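Local atomic coordinates of phosphoheptose isomerase (Neisseria gonorrhoeae, PDB entry 5I01), a protein that catalyses the zinc-dependent isomerisation of sedoheptulose 7-phosphate to D-glycero-D-manno-heptose 7-phosphate, the opening step of heptose biosynthesis for gonococcal lipooligosaccharide. Residues I121-N126 with R175-H180; I145-R150 with V164-P169; K106-L111 with K135-R140. The protein carries 1 engineered substitution. All coordinates share one frame; numbering follows the deposited sequence.

How the contacts relate
Contacts 1 and 2 adjoin, their centres about 7 Å apart, whereas contact 3 lies about 22 Å from the first and about 20 Å from the second, centre to centre. The chain between the segments of contact 1 contains both segments of contact 2, and the two meet directly: S122 N lies 2.9 Å from L147 O, and H180 NE2 lies 3.1 Å from T148 O, both probable hydrogen bonds. Contact 1 reaches the zinc site through Q177 and carries S122, T123 and S124 of the predicted substrate site. Contact 3 is away from these sites, but its helices are followed in the chain by strands 117-122 and 143-149, which supply a segment each to contacts 1 and 2.

Contact 1 (I121-N126 with R175-H180). With ZN (zinc ion), chain H.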
loop_
_atom_site.group_PDB
_atom_site.type_symbol
_atom_site.label_atom_id
_atom_site.label_comp_id
_atom_site.label_asym_id
_atom_site.label_seq_id
_atom_site.Cartn_x
_atom_site.Cartn_y
_atom_site.Cartn_z
ATOM N N ILE A 121 -13.177 11.221 4.282
ATOM C CA ILE A 121 -14.220 10.468 3.590
ATOM C C ILE A 121 -14.780 9.420 4.544
ATOM O O ILE A 121 -14.020 8.664 5.162
ATOM C CB ILE A 121 -13.712 9.807 2.292
ATOM C CG1 ILE A 121 -12.959 10.827 1.426
ATOM C CG2 ILE A 121 -14.882 9.229 1.483
ATOM C CD1 ILE A 121 -12.180 10.227 0.280
ATOM N N SER A 122 -16.114 9.393 4.652
ATOM C CA SER A 122 -16.822 8.559 5.611
ATOM C C SER A 122 -18.292 8.387 5.203
ATOM O O SER A 122 -19.073 9.347 5.248
ATOM C CB SER A 122 -16.739 9.208 6.991
ATOM O OG SER A 122 -17.493 8.493 7.951
ATOM N N THR A 123 -18.688 7.170 4.849
ATOM C CA THR A 123 -20.034 6.951 4.334
ATOM C C THR A 123 -21.149 7.175 5.349
ATOM O O THR A 123 -22.240 7.484 4.934
ATOM C CB THR A 123 -20.196 5.560 3.711
ATOM O OG1 THR A 123 -19.904 4.555 4.685
ATOM C CG2 THR A 123 -19.264 5.410 2.507
ATOM N N SER A 124 -20.880 7.027 6.650
ATOM C CA SER A 124 -21.859 7.356 7.710
ATOM C C SER A 124 -21.648 8.719 8.409
ATOM O O SER A 124 -22.552 9.208 9.090
ATOM C CB SER A 124 -21.869 6.258 8.776
ATOM O OG SER A 124 -20.600 6.134 9.395
ATOM N N GLY A 125 -20.466 9.316 8.263
ATOM C CA GLY A 125 -20.103 10.512 9.014
ATOM C C GLY A 125 -19.739 10.243 10.472
ATOM O O GLY A 125 -19.580 11.186 11.242
ATOM N N ASN A 126 -19.588 8.967 10.850
ATOM C CA ASN A 126 -19.335 8.554 12.241
ATOM C C ASN A 126 -18.015 7.786 12.436
ATOM O O ASN A 126 -17.747 7.307 13.540
ATOM C CB ASN A 126 -20.504 7.690 12.748
ATOM C CG ASN A 126 -21.830 8.440 12.775
ATOM O OD1 ASN A 126 -21.915 9.587 13.221
ATOM N ND2 ASN A 126 -22.874 7.788 12.297
ATOM N N ARG A 175 -24.181 2.995 -2.649
ATOM C CA ARG A 175 -24.610 4.173 -3.423
ATOM C C ARG A 175 -23.844 5.439 -3.018
ATOM O O ARG A 175 -23.573 6.300 -3.851
ATOM C CB ARG A 175 -26.109 4.411 -3.251
ATOM C CG ARG A 175 -26.985 3.238 -3.677
ATOM C CD ARG A 175 -26.957 3.020 -5.169
ATOM N NE ARG A 175 -25.888 2.137 -5.608
ATOM C CZ ARG A 175 -25.890 0.805 -5.514
ATOM N NH1 ARG A 175 -24.846 0.115 -5.971
ATOM N NH2 ARG A 175 -26.909 0.146 -4.974
ATOM N N ILE A 176 -23.493 5.546 -1.740
ATOM C CA ILE A 176 -22.743 6.696 -1.238
ATOM C C ILE A 176 -21.320 6.718 -1.817
ATOM O O ILE A 176 -20.884 7.758 -2.303
ATOM C CB ILE A 176 -22.715 6.726 0.306
ATOM C CG1 ILE A 176 -24.133 6.913 0.860
ATOM C CG2 ILE A 176 -21.830 7.858 0.812
ATOM C CD1 ILE A 176 -24.327 6.318 2.233
ATOM N N GLN A 177 -20.616 5.586 -1.772
ATOM C CA GLN A 177 -19.281 5.468 -2.390
ATOM C C GLN A 177 -19.301 5.876 -3.863
ATOM O O GLN A 177 -18.441 6.621 -4.304
ATOM C CB GLN A 177 -18.715 4.043 -2.256
ATOM C CG GLN A 177 -18.105 3.748 -0.891
ATOM C CD GLN A 177 -17.969 2.249 -0.563
ATOM O OE1 GLN A 177 -18.229 1.363 -1.394
ATOM N NE2 GLN A 177 -17.560 1.965 0.676
ATOM N N GLU A 178 -20.298 5.400 -4.605
ATOM C CA GLU A 178 -20.416 5.671 -6.043
ATOM C C GLU A 178 -20.622 7.152 -6.357
ATOM O O GLU A 178 -20.090 7.646 -7.351
ATOM C CB GLU A 178 -21.549 4.855 -6.646
ATOM C CG GLU A 178 -21.263 3.361 -6.658
ATOM C CD GLU A 178 -22.515 2.503 -6.763
ATOM O OE1 GLU A 178 -23.604 3.041 -7.095
ATOM O OE2 GLU A 178 -22.409 1.271 -6.503
ATOM N N ASN A 179 -21.405 7.841 -5.521
ATOM C CA ASN A 179 -21.551 9.302 -5.601
ATOM C C ASN A 179 -20.253 10.025 -5.177
ATOM O O ASN A 179 -19.896 11.052 -5.751
ATOM C CB ASN A 179 -22.745 9.800 -4.757
ATOM C CG ASN A 179 -24.080 9.542 -5.420
ATOM O OD1 ASN A 179 -24.782 10.470 -5.827
ATOM N ND2 ASN A 179 -24.435 8.276 -5.547
ATOM N N HIS A 180 -19.558 9.500 -4.176
ATOM C CA HIS A 180 -18.299 10.088 -3.739
ATOM C C HIS A 180 -17.256 10.175 -4.863
ATOM O O HIS A 180 -16.578 11.203 -5.006
ATOM C CB HIS A 180 -17.713 9.321 -2.543
ATOM C CG HIS A 180 -18.357 9.641 -1.231
ATOM N ND1 HIS A 180 -18.092 8.922 -0.084
ATOM C CD2 HIS A 180 -19.237 10.606 -0.875
ATOM C CE1 HIS A 180 -18.784 9.429 0.920
ATOM N NE2 HIS A 180 -19.491 10.447 0.462
HETATM ZN ZN ZN H . -17.906 -0.588 -1.727
#
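T123 packs on helix 173-193 through its methyl group: T123 CG2 lies 3.9 Å from I176 CG2 and 4.0 Å from Q177 CG. With OG1 between the backbone N and the carbonyl carbon (chi1 59°), CG2 stands beside the backbone N, where it meets both helix residues. The end of I176 turns to the T123 backbone, I176 CD1 approaching T123 O at 3.6 Å. Further back on the strand, the side chains of I121 and H180 pass alongside, running in opposite senses, and I121 CG2 comes to 3.6 Å from H180 ND1, oblique to the ring. One face of that imidazole carries I176 O, offset toward the rim, while NE2 bonds to T148 O, which helps to set the ring's rotation.

Q177 OE1 binds the zinc ion at 2.0 Å, the other ligands being H63, E67 and H185 of the second subunit. R175 grips E178 side-on, NE to OE1 and NH1 to OE2 (2.7 Å for R175 NH1 to E178 OE2), and E178 OE2 also bonds to ND1 of that H185, a second-shell bond that probably helps to orient this zinc ligand. S122, T123, S124 and Q177 are predicted to bind substrate.

Helix 56-69 packs on I121 and T123, L147 of strand 143-149 touches both I121 and H180, and helix 6-27 covers N179.

Contact 2 (I145-R150 with V164-P169); sequences IALTGR and VLLNVP
I145 to T148 pair with V164 to N167 as neighbouring parallel strands, the two arms of a beta-alpha-beta unit completed by helix 153-158; strand 164-168 is the outermost of the parallel sheet within its chain. Backbone bonds alternate between A146 and T148 on one side and V164, L166 and V168 on the other, for example L166 N to A146 O at 2.9 Å.

On the face shared by I145, L147 and L166, the side chains of I145 and L147 each run alongside that of L166 in the same direction. L166 CD1, anti to its CA (chi2 177°), is shared between I145 CG2 at 4.1 Å and L147 CD1 at 4.0 Å. Helix 29-44 covers I145, V164 and L166, and H180 of helix 173-193 touches L147.

The opposite face, packed by I155 and A156 of helix 153-158, mixes apolar and polar groups. L165 CD1 touches A146 CB at 4.0 Å and T148 OG1 at 3.6 Å. The T148 and N167 side chains lie roughly perpendicular. N167 CG is anti to its backbone N (chi1 -173°), and the amide bonds through both its heteroatoms: ND2 gives a straight bond to R150 O (2.9 Å, 166°) from above that carbonyl's plane, while T148 OG1 donates to N167 OD1 at 2.6 Å, in the carbonyl plane and on a lone pair.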
loop_
_atom_site.group_PDB
_atom_site.type_symbol
_atom_site.label_atom_id
_atom_site.label_comp_id
_atom_site.label_asym_id
_atom_site.label_seq_id
_atom_site.Cartn_x
_atom_site.Cartn_y
_atom_site.Cartn_z
ATOM N N ILE A 145 -12.802 19.313 4.090
ATOM C CA ILE A 145 -13.850 18.952 3.140
ATOM C C ILE A 145 -14.287 17.542 3.503
ATOM O O ILE A 145 -13.519 16.590 3.361
ATOM C CB ILE A 145 -13.367 19.011 1.675
ATOM C CG1 ILE A 145 -12.967 20.440 1.309
ATOM C CG2 ILE A 145 -14.448 18.500 0.711
ATOM C CD1 ILE A 145 -12.150 20.548 0.040
ATOM N N ALA A 146 -15.516 17.419 3.990
ATOM C CA ALA A 146 -16.047 16.139 4.420
ATOM C C ALA A 146 -16.878 15.541 3.296
ATOM O O ALA A 146 -17.775 16.205 2.773
ATOM C CB ALA A 146 -16.898 16.318 5.666
ATOM N N LEU A 147 -16.562 14.298 2.920
ATOM C CA LEU A 147 -17.410 13.509 2.043
ATOM C C LEU A 147 -18.133 12.495 2.920
ATOM O O LEU A 147 -17.522 11.521 3.371
ATOM C CB LEU A 147 -16.588 12.829 0.938
ATOM C CG LEU A 147 -16.253 13.736 -0.258
ATOM C CD1 LEU A 147 -15.327 14.868 0.171
ATOM C CD2 LEU A 147 -15.618 12.968 -1.399
ATOM N N THR A 148 -19.423 12.744 3.173
ATOM C CA THR A 148 -20.252 11.900 4.055
ATOM C C THR A 148 -21.485 11.345 3.355
ATOM O O THR A 148 -21.765 11.688 2.208
ATOM C CB THR A 148 -20.720 12.666 5.313
ATOM O OG1 THR A 148 -21.689 13.657 4.947
ATOM C CG2 THR A 148 -19.538 13.338 6.027
ATOM N N GLY A 149 -22.207 10.472 4.058
ATOM C CA GLY A 149 -23.488 9.927 3.591
ATOM C C GLY A 149 -24.518 9.947 4.692
ATOM O O GLY A 149 -24.218 10.335 5.815
ATOM N N ARG A 150 -25.733 9.515 4.366
ATOM C CA ARG A 150 -26.874 9.490 5.312
ATOM C C ARG A 150 -27.216 10.920 5.819
ATOM O O ARG A 150 -27.520 11.781 4.990
ATOM C CB ARG A 150 -26.647 8.448 6.428
ATOM C CG ARG A 150 -26.553 7.038 5.876
ATOM C CD ARG A 150 -25.918 6.034 6.824
ATOM N NE ARG A 150 -25.588 4.795 6.104
ATOM C CZ ARG A 150 -25.164 3.658 6.664
ATOM N NH1 ARG A 150 -25.002 3.559 7.985
ATOM N NH2 ARG A 150 -24.899 2.602 5.892
ATOM N N VAL A 164 -16.377 22.633 4.147
ATOM C CA VAL A 164 -17.391 22.320 3.127
ATOM C C VAL A 164 -17.887 20.886 3.314
ATOM O O VAL A 164 -17.095 19.951 3.319
ATOM C CB VAL A 164 -16.836 22.495 1.692
ATOM C CG1 VAL A 164 -17.887 22.132 0.647
ATOM C CG2 VAL A 164 -16.356 23.921 1.476
ATOM N N LEU A 165 -19.199 20.728 3.468
ATOM C CA LEU A 165 -19.812 19.419 3.662
ATOM C C LEU A 165 -20.387 18.983 2.344
ATOM O O LEU A 165 -21.199 19.699 1.770
ATOM C CB LEU A 165 -20.933 19.476 4.706
ATOM C CG LEU A 165 -21.723 18.181 4.958
ATOM C CD1 LEU A 165 -20.825 17.067 5.467
ATOM C CD2 LEU A 165 -22.863 18.437 5.927
ATOM N N LEU A 166 -19.961 17.810 1.882
ATOM C CA LEU A 166 -20.524 17.155 0.714
ATOM C C LEU A 166 -21.230 15.885 1.207
ATOM O O LEU A 166 -20.647 14.792 1.261
ATOM C CB LEU A 166 -19.428 16.854 -0.328
ATOM C CG LEU A 166 -18.593 18.038 -0.849
ATOM C CD1 LEU A 166 -17.498 17.611 -1.810
ATOM C CD2 LEU A 166 -19.471 19.050 -1.547
ATOM N N ASN A 167 -22.489 16.038 1.594
ATOM C CA ASN A 167 -23.269 14.906 2.058
ATOM C C ASN A 167 -24.104 14.324 0.924
ATOM O O ASN A 167 -24.843 15.045 0.257
ATOM C CB ASN A 167 -24.173 15.287 3.231
ATOM C CG ASN A 167 -24.853 14.085 3.828
ATOM O OD1 ASN A 167 -24.209 13.230 4.444
ATOM N ND2 ASN A 167 -26.144 13.971 3.596
ATOM N N VAL A 168 -23.969 13.013 0.725
ATOM C CA VAL A 168 -24.804 12.263 -0.185
ATOM C C VAL A 168 -26.032 11.808 0.604
ATOM O O VAL A 168 -25.899 10.984 1.511
ATOM C CB VAL A 168 -24.048 11.041 -0.751
ATOM C CG1 VAL A 168 -24.953 10.216 -1.657
ATOM C CG2 VAL A 168 -22.808 11.497 -1.511
ATOM N N PRO A 169 -27.233 12.341 0.282
ATOM C CA PRO A 169 -28.405 11.980 1.083
ATOM C C PRO A 169 -28.978 10.634 0.637
ATOM O O PRO A 169 -29.926 10.577 -0.149
ATOM C CB PRO A 169 -29.360 13.142 0.814
ATOM C CG PRO A 169 -29.075 13.506 -0.604
ATOM C CD PRO A 169 -27.601 13.257 -0.814
#

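Contact 3 (K106-L111 with K135-R140)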
loop_
_atom_site.group_PDB
_atom_site.type_symbol
_atom_site.label_atom_id
_atom_site.label_comp_id
_atom_site.label_asym_id
_atom_site.label_seq_id
_atom_site.Cartn_x
_atom_site.Cartn_y
_atom_site.Cartn_z
ATOM N N LYS A 106 -2.599 11.168 13.560
ATOM C CA LYS A 106 -1.145 11.277 13.776
ATOM C C LYS A 106 -0.383 11.701 12.518
ATOM O O LYS A 106 0.585 12.462 12.593
ATOM C CB LYS A 106 -0.567 9.973 14.335
ATOM C CG LYS A 106 -0.937 9.720 15.793
ATOM C CD LYS A 106 -0.044 8.686 16.452
ATOM C CE LYS A 106 1.330 9.246 16.825
ATOM N NZ LYS A 106 1.275 10.250 17.926
ATOM N N GLN A 107 -0.815 11.208 11.364
ATOM C CA GLN A 107 -0.231 11.631 10.090
ATOM C C GLN A 107 -0.557 13.093 9.748
ATOM O O GLN A 107 0.246 13.775 9.103
ATOM C CB GLN A 107 -0.671 10.703 8.963
ATOM C CG GLN A 107 -0.156 9.283 9.114
ATOM C CD GLN A 107 -0.607 8.400 7.975
ATOM O OE1 GLN A 107 -0.078 8.480 6.855
ATOM N NE2 GLN A 107 -1.603 7.561 8.240
ATOM N N VAL A 108 -1.727 13.566 10.178
ATOM C CA VAL A 108 -2.116 14.974 10.000
ATOM C C VAL A 108 -1.200 15.858 10.842
ATOM O O VAL A 108 -0.701 16.861 10.346
ATOM C CB VAL A 108 -3.603 15.226 10.349
ATOM C CG1 VAL A 108 -3.929 16.711 10.321
ATOM C CG2 VAL A 108 -4.519 14.484 9.378
ATOM N N ARG A 109 -0.968 15.472 12.099
ATOM C CA ARG A 109 0.013 16.162 12.956
ATOM C C ARG A 109 1.449 16.131 12.402
ATOM O O ARG A 109 2.177 17.093 12.576
ATOM C CB ARG A 109 -0.021 15.638 14.405
ATOM C CG ARG A 109 -1.134 16.245 15.258
ATOM C CD ARG A 109 -0.950 15.979 16.748
ATOM N NE ARG A 109 -1.262 14.590 17.108
ATOM C CZ ARG A 109 -2.494 14.072 17.261
ATOM N NH1 ARG A 109 -3.596 14.814 17.089
ATOM N NH2 ARG A 109 -2.630 12.781 17.590
ATOM N N ALA A 110 1.847 15.049 11.733
ATOM C CA ALA A 110 3.146 14.996 11.040
ATOM C C ALA A 110 3.223 15.944 9.838
ATOM O O ALA A 110 4.078 16.832 9.793
ATOM C CB ALA A 110 3.449 13.580 10.584
ATOM N N LEU A 111 2.322 15.745 8.876
ATOM C CA LEU A 111 2.407 16.398 7.563
ATOM C C LEU A 111 1.724 17.760 7.454
ATOM O O LEU A 111 2.179 18.605 6.699
ATOM C CB LEU A 111 1.835 15.473 6.484
ATOM C CG LEU A 111 2.466 14.078 6.388
ATOM C CD1 LEU A 111 1.841 13.301 5.245
ATOM C CD2 LEU A 111 3.975 14.148 6.208
ATOM N N LYS A 135 -10.385 16.844 14.113
ATOM C CA LYS A 135 -9.845 17.584 15.260
ATOM C C LYS A 135 -8.421 18.068 14.986
ATOM O O LYS A 135 -8.143 19.267 15.084
ATOM C CB LYS A 135 -9.900 16.752 16.547
ATOM C CG LYS A 135 -11.286 16.715 17.174
ATOM C CD LYS A 135 -11.436 15.573 18.173
ATOM C CE LYS A 135 -12.855 15.465 18.713
ATOM N NZ LYS A 135 -13.149 14.086 19.183
ATOM N N ALA A 136 -7.538 17.148 14.604
ATOM C CA ALA A 136 -6.136 17.491 14.352
ATOM C C ALA A 136 -5.975 18.541 13.263
ATOM O O ALA A 136 -5.118 19.414 13.379
ATOM C CB ALA A 136 -5.341 16.254 13.995
ATOM N N ALA A 137 -6.795 18.445 12.214
ATOM C CA ALA A 137 -6.818 19.436 11.144
ATOM C C ALA A 137 -7.266 20.807 11.666
ATOM O O ALA A 137 -6.693 21.842 11.286
ATOM C CB ALA A 137 -7.726 18.979 10.017
ATOM N N HIS A 138 -8.279 20.820 12.534
ATOM C CA HIS A 138 -8.717 22.083 13.134
ATOM C C HIS A 138 -7.619 22.687 14.013
ATOM O O HIS A 138 -7.278 23.856 13.833
ATOM C CB HIS A 138 -10.046 21.938 13.883
ATOM C CG HIS A 138 -11.242 21.899 12.978
ATOM N ND1 HIS A 138 -12.415 21.259 13.319
ATOM C CD2 HIS A 138 -11.442 22.411 11.739
ATOM C CE1 HIS A 138 -13.286 21.382 12.334
ATOM N NE2 HIS A 138 -12.722 22.081 11.365
ATOM N N GLU A 139 -7.035 21.884 14.904
ATOM C CA GLU A 139 -5.892 22.316 15.739
ATOM C C GLU A 139 -4.690 22.839 14.928
ATOM O O GLU A 139 -3.984 23.732 15.399
ATOM C CB GLU A 139 -5.462 21.198 16.717
ATOM C CG GLU A 139 -6.409 21.048 17.914
ATOM C CD GLU A 139 -6.431 19.656 18.571
ATOM O OE1 GLU A 139 -5.997 18.654 17.948
ATOM O OE2 GLU A 139 -6.915 19.561 19.730
ATOM N N ARG A 140 -4.482 22.317 13.713
ATOM C CA ARG A 140 -3.451 22.852 12.804
ATOM C C ARG A 140 -3.865 24.023 11.917
ATOM O O ARG A 140 -3.077 24.425 11.060
ATOM C CB ARG A 140 -2.889 21.754 11.883
ATOM C CG ARG A 140 -1.805 20.903 12.493
ATOM C CD ARG A 140 -0.570 21.688 12.924
ATOM N NE ARG A 140 0.122 20.898 13.929
ATOM C CZ ARG A 140 0.920 19.871 13.666
ATOM N NH1 ARG A 140 1.182 19.510 12.411
ATOM N NH2 ARG A 140 1.474 19.206 14.671
#
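V108 meets A136 and A137 where helices 105-111 and 128-139 run side by side; the axes of the two short helical segments approach to 9.0 Å, at 23° to each other. V108 CG1, anti to the backbone N (chi1 173°), approaches A136 CB at 4.0 Å and A137 N at 3.8 Å; with only methyl groups on A136 and A137, it comes as near to the backbone N of A137 as to a side chain.

The next residue, R109, takes part with both backbone and side chain. Its carbonyl oxygen accepts from R140, NH1 to R109 O at 2.6 Å and, more weakly, NH2 to the same atom at 3.1 Å. The two side chains cross with their guanidinium planes 82° apart, and R109 CG lies over one face of the R140 group. R109 NH1 comes 3.8 Å from A136 CB, while R109 NE forms a salt bridge with E78 of the third subunit. R140 NH1 also bonds to G112 O, just past the helix, so one nitrogen spans two carbonyls at the C-terminal end of helix 105-111.

V108 also touches L84 and M142, both in loops, A137 packs on V144 of strand 143-149, and the third subunit packs against K106, A110 and L111.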